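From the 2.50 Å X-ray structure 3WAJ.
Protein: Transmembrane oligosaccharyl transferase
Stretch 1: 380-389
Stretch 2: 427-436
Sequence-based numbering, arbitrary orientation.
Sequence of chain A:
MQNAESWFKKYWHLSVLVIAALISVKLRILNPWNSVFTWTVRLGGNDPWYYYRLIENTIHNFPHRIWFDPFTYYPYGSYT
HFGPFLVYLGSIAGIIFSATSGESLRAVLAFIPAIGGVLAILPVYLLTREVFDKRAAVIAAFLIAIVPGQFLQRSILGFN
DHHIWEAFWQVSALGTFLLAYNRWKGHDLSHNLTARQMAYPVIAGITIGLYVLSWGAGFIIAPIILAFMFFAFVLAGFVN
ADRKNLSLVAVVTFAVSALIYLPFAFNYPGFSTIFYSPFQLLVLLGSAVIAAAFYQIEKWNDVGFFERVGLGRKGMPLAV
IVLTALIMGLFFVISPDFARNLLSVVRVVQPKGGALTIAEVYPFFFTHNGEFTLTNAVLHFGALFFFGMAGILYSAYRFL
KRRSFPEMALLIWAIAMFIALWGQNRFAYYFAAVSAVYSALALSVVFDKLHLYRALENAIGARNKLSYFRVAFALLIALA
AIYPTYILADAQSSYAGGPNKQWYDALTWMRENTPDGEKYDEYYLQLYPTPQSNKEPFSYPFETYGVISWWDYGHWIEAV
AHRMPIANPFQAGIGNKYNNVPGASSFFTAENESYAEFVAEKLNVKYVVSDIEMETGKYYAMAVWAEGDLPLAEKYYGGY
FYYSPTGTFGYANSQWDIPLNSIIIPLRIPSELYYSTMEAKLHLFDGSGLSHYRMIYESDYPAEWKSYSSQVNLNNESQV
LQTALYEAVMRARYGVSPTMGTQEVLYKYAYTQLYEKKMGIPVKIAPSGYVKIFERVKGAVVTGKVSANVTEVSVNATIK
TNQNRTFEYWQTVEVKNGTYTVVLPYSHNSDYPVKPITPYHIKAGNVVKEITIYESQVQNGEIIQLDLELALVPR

Stretch 1 (380-389) HFGALFFFGM
Stretch 2 427-436: FAYYFAAVSA

The most unusual feature of this contact is a close approach of two backbone carbonyls: Leu 384 O lies 3.5 Å from Ser 435 O. Both atoms are acceptors, so the pair is not a hydrogen bond, and no hydrogen bond crosses between the stretches anywhere. The contact between them is one of packing, with 305 Å² of surface buried, both sides summed.

The backbone of the first stretch bends between two packing sites, Phe 381 before Gly 382 and Leu 384 to Gly 388 after it. A helix arriving from earlier in the chain gives way at Gly 382, whose phi/psi of 68/-135° leaves the helical region; the positive phi is a value that glycine adopts readily. A type II' turn runs from Phe 381 to Leu 384, closed by a weak bond from Leu 384 N to Phe 381 O (3.3 Å). Helical geometry then resumes, with Phe 387 N to Ala 383 O at 2.9 Å and Met 389 N to Phe 385 O at 2.8 Å. The second stretch builds its helix through Phe 431 N to Ala 428 O (2.8 Å), Ser 435 N to Phe 431 O (2.7 Å) and Ala 436 N to Ala 432 O (3.0 Å). The axes of helices 384-389 and 429-436 approach to 8.7 Å, and their N-to-C directions diverge by 58°, a signed crossing angle of 58°.

Register is set at two points: the CA atoms of Phe 381 and Ala 432 are 7.1 Å apart, and those of Gly 388 and Ser 435 only 4.6 Å. The second spacing depends on the bare glycine. Gly 388 CA sits 4.0 Å from Ser 435 O, and an ideal CB on Gly 388 would point toward the second stretch, 3.0 Å from Ser 435 O, a clash; it would also fall 2.6 Å from Leu 384 O within its own stretch.

Phe 381 makes the main aromatic contact. Its CA-to-CB bond points toward the second stretch, and chi1 of -47° (m) with chi2 of -85° carries the ring onto the helix. Phe 381 CE1 reaches Phe 431 CB at 3.5 Å, an apolar contact. The same CE1 lies 4.2 Å from Ala 428 O and 4.2 Å from Ala 432 N, both at the ring edge, near its plane. In Phe 431 (chi1 -73°, m; chi2 -44°) the CA-to-CB bond points toward the first stretch although its end leads away; the closest contact is at CB, and the near side of the ring, Phe 431 CD2, is still 4.2 Å from Phe 381 CZ, at an oblique angle.

Ser 435, covered to about the same extent as Phe 381 (79 and 78 Å²), points toward the first stretch with chi1 of 88° (p). Its hydroxyl is turned back on its own helix: Ser 435 OG donates to Ala 432 O at 3.3 Å. Across the gap it has carbon neighbors, Leu 384 CB at 3.8 Å from Ser 435 OG and Phe 381 CD1 at 4.0 Å from that same OG. Leu 384, with chi1 -74° (m) and chi2 -153° (t), extends its CD1 to 4.4 Å from Ala 436 CA.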

ATOM      1  N   HIS A 380     -18.562   2.781   4.474  1.00 96.97           N
ATOM      2  CA  HIS A 380     -17.834   1.518   4.412  1.00 92.62           C
ATOM      3  C   HIS A 380     -18.742   0.275   4.364  1.00 86.73           C
ATOM      4  O   HIS A 380     -18.348  -0.761   3.829  1.00 85.59           O
ATOM      5  CB  HIS A 380     -16.834   1.426   5.579  1.00 96.51           C
ATOM      6  CG  HIS A 380     -15.818   2.530   5.605  1.00102.07           C
ATOM      7  ND1 HIS A 380     -15.414   3.205   4.471  1.00103.65           N
ATOM      8  CD2 HIS A 380     -15.124   3.079   6.631  1.00105.21           C
ATOM      9  CE1 HIS A 380     -14.516   4.117   4.796  1.00103.22           C
ATOM     10  NE2 HIS A 380     -14.323   4.062   6.102  1.00104.51           N
ATOM     11  N   PHE A 381     -19.954   0.377   4.911  1.00 83.75           N
ATOM     12  CA  PHE A 381     -20.867  -0.768   4.951  1.00 79.33           C
ATOM     13  C   PHE A 381     -22.267  -0.425   4.447  1.00 79.52           C
ATOM     14  O   PHE A 381     -23.091  -1.320   4.218  1.00 78.75           O
ATOM     15  CB  PHE A 381     -20.952  -1.353   6.372  1.00 79.05           C
ATOM     16  CG  PHE A 381     -19.610  -1.550   7.030  1.00 73.49           C
ATOM     17  CD1 PHE A 381     -18.878  -2.704   6.808  1.00 72.42           C
ATOM     18  CD2 PHE A 381     -19.076  -0.570   7.859  1.00 71.51           C
ATOM     19  CE1 PHE A 381     -17.634  -2.882   7.402  1.00 70.36           C
ATOM     20  CE2 PHE A 381     -17.840  -0.742   8.459  1.00 70.77           C
ATOM     21  CZ  PHE A 381     -17.117  -1.900   8.229  1.00 67.82           C
ATOM     22  N   GLY A 382     -22.531   0.866   4.264  1.00 80.15           N
ATOM     23  CA  GLY A 382     -23.873   1.334   3.971  1.00 78.61           C
ATOM     24  C   GLY A 382     -24.775   1.139   5.175  1.00 81.78           C
ATOM     25  O   GLY A 382     -24.395   1.431   6.313  1.00 82.53           O
ATOM     26  N   ALA A 383     -25.975   0.633   4.920  1.00 83.84           N
ATOM     27  CA  ALA A 383     -26.959   0.385   5.961  1.00 84.70           C
ATOM     28  C   ALA A 383     -26.757  -1.008   6.546  1.00 89.60           C
ATOM     29  O   ALA A 383     -27.369  -1.358   7.559  1.00 95.10           O
ATOM     30  CB  ALA A 383     -28.363   0.530   5.392  1.00 79.94           C
ATOM     31  N   LEU A 384     -25.902  -1.800   5.897  1.00 87.73           N
ATOM     32  CA  LEU A 384     -25.577  -3.143   6.376  1.00 85.63           C
ATOM     33  C   LEU A 384     -24.835  -3.079   7.701  1.00 84.65           C
ATOM     34  O   LEU A 384     -24.731  -4.073   8.418  1.00 84.29           O
ATOM     35  CB  LEU A 384     -24.749  -3.915   5.348  1.00 79.62           C
ATOM     36  CG  LEU A 384     -25.496  -4.416   4.113  1.00 78.00           C
ATOM     37  CD1 LEU A 384     -24.819  -5.654   3.545  1.00 72.98           C
ATOM     38  CD2 LEU A 384     -26.954  -4.702   4.437  1.00 77.46           C
ATOM     39  N   PHE A 385     -24.317  -1.901   8.014  1.00 84.00           N
ATOM     40  CA  PHE A 385     -23.715  -1.651   9.308  1.00 86.99           C
ATOM     41  C   PHE A 385     -24.785  -1.725  10.399  1.00 86.84           C
ATOM     42  O   PHE A 385     -24.697  -2.540  11.320  1.00 84.61           O
ATOM     43  CB  PHE A 385     -23.043  -0.281   9.291  1.00 94.48           C
ATOM     44  CG  PHE A 385     -22.625   0.208  10.641  1.00100.64           C
ATOM     45  CD1 PHE A 385     -21.819  -0.573  11.461  1.00100.54           C
ATOM     46  CD2 PHE A 385     -23.021   1.457  11.087  1.00104.05           C
ATOM     47  CE1 PHE A 385     -21.431  -0.118  12.707  1.00 99.83           C
ATOM     48  CE2 PHE A 385     -22.641   1.920  12.329  1.00103.60           C
ATOM     49  CZ  PHE A 385     -21.844   1.133  13.140  1.00103.16           C
ATOM     50  N   PHE A 386     -25.800  -0.876  10.282  1.00 89.04           N
ATOM     51  CA  PHE A 386     -26.913  -0.870  11.223  1.00 90.96           C
ATOM     52  C   PHE A 386     -27.645  -2.208  11.261  1.00 87.96           C
ATOM     53  O   PHE A 386     -27.880  -2.780  12.330  1.00 86.15           O
ATOM     54  CB  PHE A 386     -27.916   0.217  10.838  1.00 97.86           C
ATOM     55  CG  PHE A 386     -27.364   1.610  10.904  1.00106.70           C
ATOM     56  CD1 PHE A 386     -26.279   1.909  11.714  1.00109.22           C
ATOM     57  CD2 PHE A 386     -27.938   2.626  10.156  1.00111.92           C
ATOM     58  CE1 PHE A 386     -25.773   3.201  11.774  1.00111.70           C
ATOM     59  CE2 PHE A 386     -27.438   3.917  10.211  1.00113.90           C
ATOM     60  CZ  PHE A 386     -26.352   4.204  11.021  1.00113.93           C
ATOM     61  N   PHE A 387     -28.008  -2.691  10.080  1.00 86.51           N
ATOM     62  CA  PHE A 387     -28.839  -3.881   9.948  1.00 86.19           C
ATOM     63  C   PHE A 387     -28.050  -5.142  10.282  1.00 89.61           C
ATOM     64  O   PHE A 387     -28.616  -6.224  10.430  1.00 92.26           O
ATOM     65  CB  PHE A 387     -29.450  -3.949   8.545  1.00 84.58           C
ATOM     66  CG  PHE A 387     -30.531  -2.922   8.302  1.00 91.57           C
ATOM     67  CD1 PHE A 387     -31.754  -3.297   7.766  1.00 92.11           C
ATOM     68  CD2 PHE A 387     -30.329  -1.584   8.630  1.00 95.53           C
ATOM     69  CE1 PHE A 387     -32.746  -2.359   7.550  1.00 94.50           C
ATOM     70  CE2 PHE A 387     -31.317  -0.643   8.421  1.00 98.10           C
ATOM     71  CZ  PHE A 387     -32.527  -1.030   7.879  1.00 97.59           C
ATOM     72  N   GLY A 388     -26.735  -4.990  10.401  1.00 88.56           N
ATOM     73  CA  GLY A 388     -25.883  -6.055  10.883  1.00 81.28           C
ATOM     74  C   GLY A 388     -25.651  -5.909  12.373  1.00 77.51           C
ATOM     75  O   GLY A 388     -25.397  -6.893  13.057  1.00 73.64           O
ATOM     76  N   MET A 389     -25.740  -4.680  12.877  1.00 80.02           N
ATOM     77  CA  MET A 389     -25.582  -4.420  14.309  1.00 81.18           C
ATOM     78  C   MET A 389     -26.795  -4.913  15.100  1.00 80.85           C
ATOM     79  O   MET A 389     -26.660  -5.400  16.226  1.00 86.31           O
ATOM     80  CB  MET A 389     -25.354  -2.928  14.558  1.00 83.38           C
ATOM     81  CG  MET A 389     -24.374  -2.632  15.676  1.00 81.15           C
ATOM     82  SD  MET A 389     -22.821  -3.525  15.445  1.00132.29           S
ATOM     83  CE  MET A 389     -21.844  -2.875  16.798  1.00103.74           C
ATOM     84  N   PHE A 427      -7.838  -3.196   8.363  1.00 48.60           N
ATOM     85  CA  PHE A 427      -8.496  -4.501   8.462  1.00 51.28           C
ATOM     86  C   PHE A 427     -10.016  -4.408   8.366  1.00 54.75           C
ATOM     87  O   PHE A 427     -10.720  -5.354   8.721  1.00 54.52           O
ATOM     88  CB  PHE A 427      -8.119  -5.196   9.778  1.00 55.98           C
ATOM     89  CG  PHE A 427      -6.685  -5.633   9.842  1.00 56.21           C
ATOM     90  CD1 PHE A 427      -6.179  -6.531   8.908  1.00 58.02           C
ATOM     91  CD2 PHE A 427      -5.844  -5.161  10.843  1.00 59.42           C
ATOM     92  CE1 PHE A 427      -4.844  -6.949   8.959  1.00 60.33           C
ATOM     93  CE2 PHE A 427      -4.513  -5.567  10.910  1.00 61.22           C
ATOM     94  CZ  PHE A 427      -4.008  -6.463   9.960  1.00 59.97           C
ATOM     95  N   ALA A 428     -10.518  -3.270   7.888  1.00 59.81           N
ATOM     96  CA  ALA A 428     -11.957  -3.050   7.758  1.00 56.95           C
ATOM     97  C   ALA A 428     -12.648  -4.149   6.953  1.00 56.71           C
ATOM     98  O   ALA A 428     -13.775  -4.539   7.282  1.00 61.27           O
ATOM     99  CB  ALA A 428     -12.232  -1.690   7.153  1.00 57.06           C
ATOM    100  N   TYR A 429     -11.972  -4.650   5.915  1.00 49.00           N
ATOM    101  CA  TYR A 429     -12.559  -5.654   5.017  1.00 46.99           C
ATOM    102  C   TYR A 429     -13.041  -6.918   5.737  1.00 53.80           C
ATOM    103  O   TYR A 429     -13.935  -7.620   5.259  1.00 56.55           O
ATOM    104  CB  TYR A 429     -11.606  -6.005   3.868  1.00 41.77           C
ATOM    105  CG  TYR A 429     -10.237  -6.472   4.302  1.00 39.93           C
ATOM    106  CD1 TYR A 429     -10.011  -7.791   4.668  1.00 40.23           C
ATOM    107  CD2 TYR A 429      -9.163  -5.601   4.319  1.00 37.67           C
ATOM    108  CE1 TYR A 429      -8.752  -8.225   5.067  1.00 38.86           C
ATOM    109  CE2 TYR A 429      -7.917  -6.022   4.705  1.00 42.07           C
ATOM    110  CZ  TYR A 429      -7.717  -7.336   5.088  1.00 40.04           C
ATOM    111  OH  TYR A 429      -6.465  -7.756   5.477  1.00 35.05           O
ATOM    112  N   TYR A 430     -12.465  -7.201   6.897  1.00 52.10           N
ATOM    113  CA  TYR A 430     -12.904  -8.352   7.670  1.00 49.34           C
ATOM    114  C   TYR A 430     -14.322  -8.197   8.237  1.00 55.04           C
ATOM    115  O   TYR A 430     -14.982  -9.196   8.552  1.00 54.75           O
ATOM    116  CB  TYR A 430     -11.900  -8.648   8.778  1.00 47.84           C
ATOM    117  CG  TYR A 430     -10.692  -9.475   8.359  1.00 44.93           C
ATOM    118  CD1 TYR A 430     -10.841 -10.771   7.896  1.00 47.23           C
ATOM    119  CD2 TYR A 430      -9.413  -8.980   8.488  1.00 43.80           C
ATOM    120  CE1 TYR A 430      -9.754 -11.539   7.548  1.00 46.00           C
ATOM    121  CE2 TYR A 430      -8.311  -9.741   8.144  1.00 47.18           C
ATOM    122  CZ  TYR A 430      -8.492 -11.021   7.678  1.00 45.92           C
ATOM    123  OH  TYR A 430      -7.410 -11.795   7.334  1.00 37.89           O
ATOM    124  N   PHE A 431     -14.798  -6.958   8.366  1.00 53.85           N
ATOM    125  CA  PHE A 431     -16.139  -6.733   8.912  1.00 61.64           C
ATOM    126  C   PHE A 431     -17.209  -6.981   7.853  1.00 59.78           C
ATOM    127  O   PHE A 431     -18.375  -7.212   8.178  1.00 57.61           O
ATOM    128  CB  PHE A 431     -16.278  -5.317   9.505  1.00 75.11           C
ATOM    129  CG  PHE A 431     -15.553  -5.122  10.813  1.00 84.52           C
ATOM    130  CD1 PHE A 431     -15.619  -6.086  11.811  1.00 90.41           C
ATOM    131  CD2 PHE A 431     -14.798  -3.975  11.043  1.00 91.31           C
ATOM    132  CE1 PHE A 431     -14.946  -5.912  13.018  1.00 96.03           C
ATOM    133  CE2 PHE A 431     -14.121  -3.792  12.248  1.00 94.16           C
ATOM    134  CZ  PHE A 431     -14.195  -4.761  13.233  1.00 96.38           C
ATOM    135  N   ALA A 432     -16.798  -6.945   6.586  1.00 56.92           N
ATOM    136  CA  ALA A 432     -17.725  -7.099   5.470  1.00 54.76           C
ATOM    137  C   ALA A 432     -18.595  -8.357   5.603  1.00 51.03           C
ATOM    138  O   ALA A 432     -19.821  -8.272   5.638  1.00 51.51           O
ATOM    139  CB  ALA A 432     -16.966  -7.111   4.166  1.00 51.37           C
ATOM    140  N   ALA A 433     -17.955  -9.520   5.687  1.00 45.54           N
ATOM    141  CA  ALA A 433     -18.682 -10.769   5.876  1.00 48.43           C
ATOM    142  C   ALA A 433     -19.520 -10.732   7.143  1.00 56.31           C
ATOM    143  O   ALA A 433     -20.602 -11.308   7.173  1.00 63.62           O
ATOM    144  CB  ALA A 433     -17.733 -11.948   5.916  1.00 43.51           C
ATOM    145  N   VAL A 434     -19.019 -10.071   8.188  1.00 53.56           N
ATOM    146  CA  VAL A 434     -19.771  -9.969   9.435  1.00 59.69           C
ATOM    147  C   VAL A 434     -21.056  -9.190   9.228  1.00 59.05           C
ATOM    148  O   VAL A 434     -22.135  -9.652   9.598  1.00 57.03           O
ATOM    149  CB  VAL A 434     -18.985  -9.280  10.565  1.00 58.65           C
ATOM    150  CG1 VAL A 434     -19.895  -9.078  11.780  1.00 58.78           C
ATOM    151  CG2 VAL A 434     -17.765 -10.078  10.948  1.00 47.64           C
ATOM    152  N   SER A 435     -20.937  -8.007   8.635  1.00 60.11           N
ATOM    153  CA  SER A 435     -22.100  -7.143   8.444  1.00 63.73           C
ATOM    154  C   SER A 435     -23.108  -7.742   7.460  1.00 73.26           C
ATOM    155  O   SER A 435     -24.292  -7.400   7.499  1.00 76.99           O
ATOM    156  CB  SER A 435     -21.678  -5.750   7.990  1.00 56.78           C
ATOM    157  OG  SER A 435     -21.579  -5.698   6.583  1.00 62.39           O
ATOM    158  N   ALA A 436     -22.647  -8.648   6.596  1.00 70.51           N
ATOM    159  CA  ALA A 436     -23.535  -9.308   5.628  1.00 67.78           C
ATOM    160  C   ALA A 436     -24.334 -10.495   6.209  1.00 71.33           C
ATOM    161  O   ALA A 436     -25.461 -10.766   5.781  1.00 66.73           O
ATOM    162  CB  ALA A 436     -22.750  -9.748   4.409  1.00 52.79           C
TER